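Local coordinates for protein ZmpA Glycopeptidase (Clostridium perfringens, PDB 6XSX) that probably acts as a zinc-dependent glycopeptidase of the M60 family, cleaving the peptide backbone of glycosylated proteins through this catalytic module, at residues 41-46 and 287-292. Numbering follows the deposited sequence.
Sequences KVWNFQ and FDTNNR
Phe287 offers one face of its ring to the edge of Phe45 in a T-shaped stack, the centroids 5.1 Å apart and the planes at 77°. CZ of Phe45 sits over the ring centre, and the flat, apolar surface of Phe287 suits this buried place, where Thr220 and Met221 of helix 206-224 also touch it. Val42 packs beside the pair: its CG1 lies 3.9 Å from CD1 of Phe287, while CG2 sits over the centre of one face of Phe45. At Asp288 the backbone comes in close, CA making a CH...O contact with O of Lys41. The carboxylate shapes its own loop, because OD1 takes the N-H of Asn290 at 3.0 Å in an Asx turn. This loop directly follows helix 277-286, which carries the HExxH sequence expected to bind zinc in M60 peptidases, though no metal is bound here; across the contact, Lys41 is the C' residue of the Schellman motif ending helix 33-39. The two helix exits are joined at Thr289, whose N donates to O of Lys41 at 2.9 Å. With chi1 at 57°, OG1 lies between backbone N and carbonyl carbon, near that same oxygen, and a water links it to O of Val42. The methyl CG2 instead meets CB of Trp43 at 3.5 Å, so threonine's polar arm faces water and backbone oxygen, its apolar arm the tryptophan. Asn290 lays CB alongside CB of Lys41, and its OD1 receives the N-H of Arg292 from above the amide plane, a second Asx turn; the guanidinium beyond forms a salt bridge with Asp377.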
loop_
_atom_site.group_PDB
_atom_site.type_symbol
_atom_site.label_atom_id
_atom_site.label_comp_id
_atom_site.label_asym_id
_atom_site.label_seq_id
_atom_site.Cartn_x
_atom_site.Cartn_y
_atom_site.Cartn_z
ATOM N N LYS A 41 -3.929 -11.770 8.912
ATOM C CA LYS A 41 -2.906 -10.854 9.399
ATOM C C LYS A 41 -3.051 -9.460 8.791
ATOM O O LYS A 41 -2.068 -8.730 8.697
ATOM C CB LYS A 41 -1.483 -11.374 9.148
ATOM C CG LYS A 41 -1.212 -12.831 9.496
ATOM C CD LYS A 41 -1.350 -13.170 10.958
ATOM C CE LYS A 41 -0.770 -14.534 11.275
ATOM N NZ LYS A 41 -0.778 -14.778 12.733
ATOM N N VAL A 42 -4.268 -9.060 8.407
ATOM C CA VAL A 42 -4.472 -7.657 8.059
ATOM C C VAL A 42 -5.124 -6.933 9.238
ATOM O O VAL A 42 -5.577 -7.567 10.188
ATOM C CB VAL A 42 -5.223 -7.455 6.725
ATOM C CG1 VAL A 42 -4.533 -8.193 5.586
ATOM C CG2 VAL A 42 -6.686 -7.869 6.827
ATOM N N TRP A 43 -5.164 -5.599 9.156
ATOM C CA TRP A 43 -5.361 -4.749 10.316
ATOM C C TRP A 43 -6.841 -4.406 10.496
ATOM O O TRP A 43 -7.259 -3.299 10.182
ATOM C CB TRP A 43 -4.487 -3.492 10.195
ATOM C CG TRP A 43 -4.371 -2.721 11.473
ATOM C CD1 TRP A 43 -5.148 -2.869 12.583
ATOM C CD2 TRP A 43 -3.445 -1.660 11.770
ATOM N NE1 TRP A 43 -4.759 -1.992 13.554
ATOM C CE2 TRP A 43 -3.715 -1.238 13.091
ATOM C CE3 TRP A 43 -2.405 -1.040 11.069
ATOM C CZ2 TRP A 43 -2.997 -0.214 13.715
ATOM C CZ3 TRP A 43 -1.695 -0.026 11.682
ATOM C CH2 TRP A 43 -1.986 0.379 12.990
ATOM N N ASN A 44 -7.624 -5.389 10.964
ATOM C CA ASN A 44 -8.987 -5.233 11.463
ATOM C C ASN A 44 -9.846 -4.384 10.531
ATOM O O ASN A 44 -10.321 -3.316 10.915
ATOM C CB ASN A 44 -9.004 -4.701 12.898
ATOM C CG ASN A 44 -8.149 -5.538 13.823
ATOM O OD1 ASN A 44 -7.981 -6.735 13.606
ATOM N ND2 ASN A 44 -7.568 -4.903 14.828
ATOM N N PHE A 45 -10.062 -4.882 9.313
ATOM C CA PHE A 45 -10.812 -4.141 8.312
ATOM C C PHE A 45 -12.264 -4.027 8.769
ATOM O O PHE A 45 -12.778 -4.948 9.403
ATOM C CB PHE A 45 -10.730 -4.847 6.959
ATOM C CG PHE A 45 -9.392 -4.763 6.268
ATOM C CD1 PHE A 45 -8.291 -4.190 6.894
ATOM C CD2 PHE A 45 -9.217 -5.302 5.001
ATOM C CE1 PHE A 45 -7.062 -4.128 6.255
ATOM C CE2 PHE A 45 -7.989 -5.236 4.358
ATOM C CZ PHE A 45 -6.913 -4.642 4.985
ATOM N N GLN A 46 -12.892 -2.881 8.456
ATOM C CA GLN A 46 -14.313 -2.658 8.689
ATOM C C GLN A 46 -15.101 -3.243 7.517
ATOM O O GLN A 46 -14.522 -3.721 6.540
ATOM C CB GLN A 46 -14.616 -1.163 8.836
ATOM C CG GLN A 46 -13.648 -0.410 9.746
ATOM C CD GLN A 46 -13.575 -1.006 11.134
ATOM O OE1 GLN A 46 -12.504 -1.395 11.612
ATOM N NE2 GLN A 46 -14.721 -1.112 11.783
ATOM N N PHE A 287 -2.247 -3.650 5.449
ATOM C CA PHE A 287 -2.245 -5.012 4.928
ATOM C C PHE A 287 -1.313 -5.981 5.668
ATOM O O PHE A 287 -1.262 -7.147 5.285
ATOM C CB PHE A 287 -2.057 -5.041 3.407
ATOM C CG PHE A 287 -3.359 -5.020 2.649
ATOM C CD1 PHE A 287 -3.996 -6.200 2.302
ATOM C CD2 PHE A 287 -3.969 -3.819 2.317
ATOM C CE1 PHE A 287 -5.209 -6.183 1.624
ATOM C CE2 PHE A 287 -5.178 -3.803 1.640
ATOM C CZ PHE A 287 -5.790 -4.983 1.285
ATOM N N ASP A 288 -0.588 -5.546 6.715
ATOM C CA ASP A 288 0.195 -6.525 7.470
ATOM C C ASP A 288 0.415 -6.117 8.925
ATOM O O ASP A 288 0.995 -5.069 9.202
ATOM C CB ASP A 288 1.515 -6.889 6.784
ATOM C CG ASP A 288 2.135 -8.187 7.284
ATOM O OD1 ASP A 288 1.477 -8.921 8.058
ATOM O OD2 ASP A 288 3.275 -8.467 6.882
ATOM N N THR A 289 0.000 -7.001 9.841
ATOM C CA THR A 289 0.154 -6.781 11.270
ATOM C C THR A 289 0.898 -7.948 11.910
ATOM O O THR A 289 0.934 -8.058 13.135
ATOM C CB THR A 289 -1.201 -6.698 11.989
ATOM O OG1 THR A 289 -1.932 -7.901 11.735
ATOM C CG2 THR A 289 -2.001 -5.476 11.605
ATOM N N ASN A 290 1.466 -8.828 11.078
ATOM C CA ASN A 290 2.082 -10.053 11.567
ATOM C C ASN A 290 3.265 -9.721 12.484
ATOM O O ASN A 290 4.260 -9.146 12.039
ATOM C CB ASN A 290 2.484 -10.959 10.401
ATOM C CG ASN A 290 2.896 -12.358 10.814
ATOM O OD1 ASN A 290 2.968 -12.686 12.000
ATOM N ND2 ASN A 290 3.184 -13.191 9.829
ATOM N N ASN A 291 3.158 -10.107 13.767
ATOM C CA ASN A 291 4.197 -9.783 14.737
ATOM C C ASN A 291 5.395 -10.731 14.620
ATOM O O ASN A 291 6.392 -10.541 15.307
ATOM C CB ASN A 291 3.666 -9.600 16.167
ATOM C CG ASN A 291 3.091 -10.856 16.793
ATOM O OD1 ASN A 291 3.325 -11.974 16.331
ATOM N ND2 ASN A 291 2.323 -10.677 17.856
ATOM N N ARG A 292 5.308 -11.728 13.730
ATOM C CA ARG A 292 6.422 -12.623 13.444
ATOM C C ARG A 292 7.431 -11.951 12.510
ATOM O O ARG A 292 8.572 -12.394 12.421
ATOM C CB ARG A 292 5.934 -13.912 12.782
ATOM C CG ARG A 292 4.911 -14.688 13.595
ATOM C CD ARG A 292 4.371 -15.839 12.770
ATOM N NE ARG A 292 3.686 -16.791 13.630
ATOM C CZ ARG A 292 4.274 -17.636 14.479
ATOM N NH1 ARG A 292 5.592 -17.671 14.597
ATOM N NH2 ARG A 292 3.533 -18.451 15.211
HETATM O O HOH W 1 -4.528 -9.058 12.099
#